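Collagen adhesin (Staphylococcus aureus, PDB 2F68) is a cell-surface adhesin that binds collagen, probably by closing its two extracellular domains around the collagen triple helix in a 'collagen hug'. Local coordinates at residues A[66-80]-A[83-97]. Numbering follows the deposited sequence.
Sequences GYSKTVPLTVKGEQV and AVITPDGATITFNDK
Strands 62-75, 78-86 and 89-94 form an antiparallel beta meander, and Lys69 to Val71 pair with Ala83 to Ile85 along its first hairpin. Lys69 and Ile85 make a hydrogen-bonded pair. Ile85 N reaches Lys69 O at 2.9 Å and nearly straight, 174° at the hydrogen. The return bond, Lys69 N to Ile85 O, is longer at 3.3 Å. Val71 and Ala83 repeat the pattern, with Ala83 N only 2.7 Å from Val71 O. Between them Thr70 and Val84 are a non-hydrogen-bonded pair. Their side chains lie side by side, and methyl CG2 of Thr70 meets CG2 of Val84.

On the other face, Ile85 sets CG2 over Tyr67 O at 3.4 Å and CD1 against Lys69 O. With chi1 at -55°, CG1 sits beside the backbone N and CG2 falls anti to it, facing Tyr67 O. Leu73 brings CD2 to within 4.0 Å of Ala83 CB. This face looks inward: Ile85 also touches Phe110 of strand 104-116, and Leu73 touches Ile304 of strand 300-307.

At the far end, Asn95 N bonds to Val80 O at 3.0 Å. The Asn95 amide lies against Val80, and ND2 gives Gln79 O a weak bond. Its OD1 takes the Lys97 N-H in the amide plane, at a lone pair, making an Asx turn. Lys97 ends the turn, and its side chain kinks twice, finally at chi4 (69°), to meet that of Glu78 nearly perpendicularly. NZ then forms a salt bridge with Glu78 OE2 at 2.9 Å. Lys97 CB also packs on Val80 CG1.

A type I' turn from Val75 to Glu78 closes the first hairpin, and a type I turn from Thr86 to Gly89 the second. Such tight turns between neighbouring strands typify an up-and-down meander, here within an Ig-like domain.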
loop_
_atom_site.group_PDB
_atom_site.type_symbol
_atom_site.label_atom_id
_atom_site.label_comp_id
_atom_site.label_asym_id
_atom_site.label_seq_id
_atom_site.Cartn_x
_atom_site.Cartn_y
_atom_site.Cartn_z
ATOM N N GLY A 66 -5.590 -7.375 2.615
ATOM C CA GLY A 66 -6.086 -7.198 1.253
ATOM C C GLY A 66 -6.207 -5.737 0.877
ATOM O O GLY A 66 -6.882 -4.967 1.563
ATOM N N TYR A 67 -5.549 -5.354 -0.215
ATOM C CA TYR A 67 -5.602 -3.980 -0.710
ATOM C C TYR A 67 -7.006 -3.632 -1.198
ATOM O O TYR A 67 -7.576 -4.340 -2.034
ATOM C CB TYR A 67 -4.570 -3.762 -1.819
ATOM C CG TYR A 67 -3.132 -3.794 -1.344
ATOM C CD1 TYR A 67 -2.372 -4.959 -1.438
ATOM C CD2 TYR A 67 -2.530 -2.657 -0.805
ATOM C CE1 TYR A 67 -1.048 -4.992 -1.004
ATOM C CE2 TYR A 67 -1.209 -2.678 -0.370
ATOM C CZ TYR A 67 -0.474 -3.848 -0.472
ATOM O OH TYR A 67 0.833 -3.872 -0.042
ATOM N N SER A 68 -7.552 -2.541 -0.663
ATOM C CA SER A 68 -8.941 -2.141 -0.904
ATOM C C SER A 68 -9.244 -1.854 -2.376
ATOM O O SER A 68 -8.790 -0.850 -2.928
ATOM C CB SER A 68 -9.312 -0.936 -0.035
ATOM O OG SER A 68 -9.204 -1.246 1.344
ATOM N N LYS A 69 -10.009 -2.748 -2.998
ATOM C CA LYS A 69 -10.401 -2.610 -4.401
ATOM C C LYS A 69 -11.835 -3.079 -4.644
ATOM O O LYS A 69 -12.324 -3.990 -3.972
ATOM C CB LYS A 69 -9.439 -3.381 -5.314
ATOM C CG LYS A 69 -8.124 -2.665 -5.620
ATOM C CD LYS A 69 -8.300 -1.570 -6.664
ATOM C CE LYS A 69 -6.985 -0.863 -6.951
ATOM N NZ LYS A 69 -7.143 0.211 -7.970
ATOM N N THR A 70 -12.498 -2.444 -5.609
ATOM C CA THR A 70 -13.851 -2.822 -6.013
ATOM C C THR A 70 -13.900 -3.040 -7.527
ATOM O O THR A 70 -13.857 -2.083 -8.306
ATOM C CB THR A 70 -14.896 -1.765 -5.579
ATOM O OG1 THR A 70 -14.705 -1.434 -4.198
ATOM C CG2 THR A 70 -16.314 -2.291 -5.776
ATOM N N VAL A 71 -13.981 -4.307 -7.932
ATOM C CA VAL A 71 -13.969 -4.682 -9.347
ATOM C C VAL A 71 -15.296 -5.338 -9.748
ATOM O O VAL A 71 -15.693 -6.341 -9.155
ATOM C CB VAL A 71 -12.781 -5.627 -9.685
ATOM C CG1 VAL A 71 -12.695 -5.879 -11.187
ATOM C CG2 VAL A 71 -11.467 -5.050 -9.175
ATOM N N PRO A 72 -15.986 -4.768 -10.756
ATOM C CA PRO A 72 -17.266 -5.319 -11.205
ATOM C C PRO A 72 -17.124 -6.587 -12.050
ATOM O O PRO A 72 -16.135 -6.752 -12.769
ATOM C CB PRO A 72 -17.857 -4.185 -12.045
ATOM C CG PRO A 72 -16.678 -3.447 -12.563
ATOM C CD PRO A 72 -15.607 -3.560 -11.514
ATOM N N LEU A 73 -18.115 -7.470 -11.946
ATOM C CA LEU A 73 -18.190 -8.679 -12.761
ATOM C C LEU A 73 -19.185 -8.441 -13.893
ATOM O O LEU A 73 -20.382 -8.274 -13.649
ATOM C CB LEU A 73 -18.624 -9.883 -11.909
ATOM C CG LEU A 73 -17.661 -10.643 -10.979
ATOM C CD1 LEU A 73 -16.586 -11.387 -11.769
ATOM C CD2 LEU A 73 -17.029 -9.759 -9.909
ATOM N N THR A 74 -18.687 -8.418 -15.129
ATOM C CA THR A 74 -19.504 -8.024 -16.281
ATOM C C THR A 74 -19.631 -9.098 -17.361
ATOM O O THR A 74 -18.655 -9.771 -17.704
ATOM C CB THR A 74 -18.981 -6.720 -16.934
ATOM O OG1 THR A 74 -17.577 -6.838 -17.193
ATOM C CG2 THR A 74 -19.231 -5.519 -16.029
ATOM N N VAL A 75 -20.848 -9.247 -17.881
ATOM C CA VAL A 75 -21.127 -10.107 -19.032
ATOM C C VAL A 75 -21.840 -9.285 -20.106
ATOM O O VAL A 75 -22.957 -8.804 -19.889
ATOM C CB VAL A 75 -21.987 -11.346 -18.652
ATOM C CG1 VAL A 75 -22.338 -12.166 -19.892
ATOM C CG2 VAL A 75 -21.266 -12.220 -17.637
ATOM N N LYS A 76 -21.177 -9.128 -21.253
ATOM C CA LYS A 76 -21.693 -8.360 -22.397
ATOM C C LYS A 76 -22.140 -6.940 -22.010
ATOM O O LYS A 76 -23.216 -6.479 -22.403
ATOM C CB LYS A 76 -22.815 -9.134 -23.114
ATOM C CG LYS A 76 -22.995 -8.791 -24.593
ATOM C CD LYS A 76 -21.939 -9.458 -25.468
ATOM C CE LYS A 76 -22.140 -9.112 -26.935
ATOM N NZ LYS A 76 -21.118 -9.759 -27.803
ATOM N N GLY A 77 -21.303 -6.260 -21.229
ATOM C CA GLY A 77 -21.570 -4.888 -20.797
ATOM C C GLY A 77 -22.466 -4.756 -19.578
ATOM O O GLY A 77 -22.590 -3.670 -19.009
ATOM N N GLU A 78 -23.092 -5.862 -19.177
ATOM C CA GLU A 78 -24.017 -5.872 -18.047
ATOM C C GLU A 78 -23.336 -6.396 -16.784
ATOM O O GLU A 78 -22.787 -7.500 -16.779
ATOM C CB GLU A 78 -25.252 -6.718 -18.379
ATOM C CG GLU A 78 -26.462 -6.468 -17.478
ATOM C CD GLU A 78 -27.355 -5.337 -17.969
ATOM O OE1 GLU A 78 -26.838 -4.248 -18.300
ATOM O OE2 GLU A 78 -28.588 -5.538 -18.012
ATOM N N GLN A 79 -23.378 -5.594 -15.721
ATOM C CA GLN A 79 -22.789 -5.969 -14.437
ATOM C C GLN A 79 -23.669 -6.995 -13.723
ATOM O O GLN A 79 -24.825 -6.716 -13.394
ATOM C CB GLN A 79 -22.572 -4.731 -13.559
ATOM C CG GLN A 79 -21.703 -4.975 -12.326
ATOM C CD GLN A 79 -21.493 -3.725 -11.488
ATOM O OE1 GLN A 79 -21.251 -2.637 -12.015
ATOM N NE2 GLN A 79 -21.575 -3.878 -10.171
ATOM N N VAL A 80 -23.111 -8.181 -13.497
ATOM C CA VAL A 80 -23.841 -9.286 -12.868
ATOM C C VAL A 80 -23.357 -9.583 -11.445
ATOM O O VAL A 80 -24.043 -10.263 -10.677
ATOM C CB VAL A 80 -23.797 -10.583 -13.729
ATOM C CG1 VAL A 80 -24.528 -10.377 -15.050
ATOM C CG2 VAL A 80 -22.360 -11.042 -13.971
ATOM N N ALA A 83 -16.760 -7.598 -7.002
ATOM C CA ALA A 83 -15.652 -8.081 -6.183
ATOM C C ALA A 83 -15.174 -6.989 -5.230
ATOM O O ALA A 83 -14.555 -6.012 -5.653
ATOM C CB ALA A 83 -14.506 -8.563 -7.065
ATOM N N VAL A 84 -15.474 -7.161 -3.944
ATOM C CA VAL A 84 -15.079 -6.196 -2.921
ATOM C C VAL A 84 -13.963 -6.773 -2.050
ATOM O O VAL A 84 -14.171 -7.742 -1.316
ATOM C CB VAL A 84 -16.282 -5.750 -2.045
ATOM C CG1 VAL A 84 -15.842 -4.744 -0.987
ATOM C CG2 VAL A 84 -17.388 -5.156 -2.911
ATOM N N ILE A 85 -12.780 -6.171 -2.149
ATOM C CA ILE A 85 -11.617 -6.602 -1.377
ATOM C C ILE A 85 -11.346 -5.614 -0.242
ATOM O O ILE A 85 -11.239 -4.407 -0.468
ATOM C CB ILE A 85 -10.347 -6.777 -2.266
ATOM C CG1 ILE A 85 -10.610 -7.734 -3.435
ATOM C CG2 ILE A 85 -9.167 -7.288 -1.445
ATOM C CD1 ILE A 85 -10.985 -7.049 -4.740
ATOM N N THR A 86 -11.256 -6.141 0.978
ATOM C CA THR A 86 -10.962 -5.346 2.171
ATOM C C THR A 86 -9.759 -5.939 2.917
ATOM O O THR A 86 -9.438 -7.115 2.724
ATOM C CB THR A 86 -12.186 -5.261 3.120
ATOM O OG1 THR A 86 -12.692 -6.576 3.384
ATOM C CG2 THR A 86 -13.291 -4.403 2.512
ATOM N N PRO A 87 -9.083 -5.129 3.763
ATOM C CA PRO A 87 -7.916 -5.582 4.539
ATOM C C PRO A 87 -8.131 -6.842 5.387
ATOM O O PRO A 87 -7.155 -7.454 5.827
ATOM C CB PRO A 87 -7.621 -4.388 5.452
ATOM C CG PRO A 87 -8.136 -3.221 4.710
ATOM C CD PRO A 87 -9.371 -3.704 4.017
ATOM N N ASP A 88 -9.389 -7.221 5.607
ATOM C CA ASP A 88 -9.712 -8.376 6.445
ATOM C C ASP A 88 -10.463 -9.493 5.715
ATOM O O ASP A 88 -10.633 -10.586 6.260
ATOM C CB ASP A 88 -10.495 -7.932 7.689
ATOM C CG ASP A 88 -9.673 -7.051 8.622
ATOM O OD1 ASP A 88 -8.426 -7.151 8.614
ATOM O OD2 ASP A 88 -10.280 -6.257 9.372
ATOM N N GLY A 89 -10.904 -9.222 4.487
ATOM C CA GLY A 89 -11.627 -10.217 3.693
ATOM C C GLY A 89 -11.977 -9.783 2.282
ATOM O O GLY A 89 -11.955 -8.595 1.961
ATOM N N ALA A 90 -12.301 -10.760 1.437
ATOM C CA ALA A 90 -12.735 -10.505 0.066
ATOM C C ALA A 90 -14.075 -11.185 -0.197
ATOM O O ALA A 90 -14.245 -12.371 0.098
ATOM C CB ALA A 90 -11.684 -10.982 -0.926
ATOM N N THR A 91 -15.023 -10.430 -0.750
ATOM C CA THR A 91 -16.384 -10.925 -0.956
ATOM C C THR A 91 -16.857 -10.734 -2.399
ATOM O O THR A 91 -16.756 -9.638 -2.958
ATOM C CB THR A 91 -17.384 -10.257 0.024
ATOM O OG1 THR A 91 -16.825 -10.235 1.344
ATOM C CG2 THR A 91 -18.709 -11.014 0.054
ATOM N N ILE A 92 -17.367 -11.815 -2.987
ATOM C CA ILE A 92 -17.943 -11.790 -4.331
ATOM C C ILE A 92 -19.463 -11.884 -4.225
ATOM O O ILE A 92 -20.002 -12.938 -3.882
ATOM C CB ILE A 92 -17.414 -12.961 -5.212
ATOM C CG1 ILE A 92 -15.876 -13.055 -5.160
ATOM C CG2 ILE A 92 -17.946 -12.855 -6.653
ATOM C CD1 ILE A 92 -15.123 -11.846 -5.733
ATOM N N THR A 93 -20.146 -10.780 -4.521
ATOM C CA THR A 93 -21.604 -10.717 -4.403
ATOM C C THR A 93 -22.272 -10.643 -5.776
ATOM O O THR A 93 -21.915 -9.803 -6.605
ATOM C CB THR A 93 -22.051 -9.519 -3.530
ATOM O OG1 THR A 93 -21.252 -9.462 -2.342
ATOM C CG2 THR A 93 -23.520 -9.647 -3.138
ATOM N N PHE A 94 -23.239 -11.531 -6.001
ATOM C CA PHE A 94 -23.978 -11.589 -7.261
ATOM C C PHE A 94 -25.353 -10.940 -7.126
ATOM O O PHE A 94 -26.029 -11.105 -6.107
ATOM C CB PHE A 94 -24.139 -13.042 -7.726
ATOM C CG PHE A 94 -22.837 -13.760 -7.953
ATOM C CD1 PHE A 94 -22.249 -14.503 -6.931
ATOM C CD2 PHE A 94 -22.201 -13.704 -9.190
ATOM C CE1 PHE A 94 -21.047 -15.172 -7.135
ATOM C CE2 PHE A 94 -20.998 -14.371 -9.403
ATOM C CZ PHE A 94 -20.421 -15.105 -8.373
ATOM N N ASN A 95 -25.758 -10.204 -8.159
ATOM C CA ASN A 95 -27.080 -9.574 -8.195
ATOM C C ASN A 95 -28.100 -10.381 -9.010
ATOM O O ASN A 95 -27.862 -11.550 -9.321
ATOM C CB ASN A 95 -26.984 -8.118 -8.681
ATOM C CG ASN A 95 -26.232 -7.978 -9.996
ATOM O OD1 ASN A 95 -26.570 -8.616 -10.993
ATOM N ND2 ASN A 95 -25.213 -7.128 -10.003
ATOM N N ASP A 96 -29.227 -9.755 -9.345
ATOM C CA ASP A 96 -30.326 -10.427 -10.049
ATOM C C ASP A 96 -30.025 -10.754 -11.516
ATOM O O ASP A 96 -30.701 -11.592 -12.120
ATOM C CB ASP A 96 -31.621 -9.608 -9.936
ATOM C CG ASP A 96 -31.481 -8.200 -10.495
ATOM O OD1 ASP A 96 -31.411 -8.045 -11.734
ATOM O OD2 ASP A 96 -31.460 -7.243 -9.693
ATOM N N LYS A 97 -29.013 -10.097 -12.076
ATOM C CA LYS A 97 -28.653 -10.260 -13.487
ATOM C C LYS A 97 -27.887 -11.558 -13.775
ATOM O O LYS A 97 -27.666 -11.905 -14.938
ATOM C CB LYS A 97 -27.847 -9.050 -13.982
ATOM C CG LYS A 97 -28.579 -7.710 -13.910
ATOM C CD LYS A 97 -29.533 -7.514 -15.083
ATOM C CE LYS A 97 -30.224 -6.157 -15.024
ATOM N NZ LYS A 97 -29.286 -5.022 -15.264
#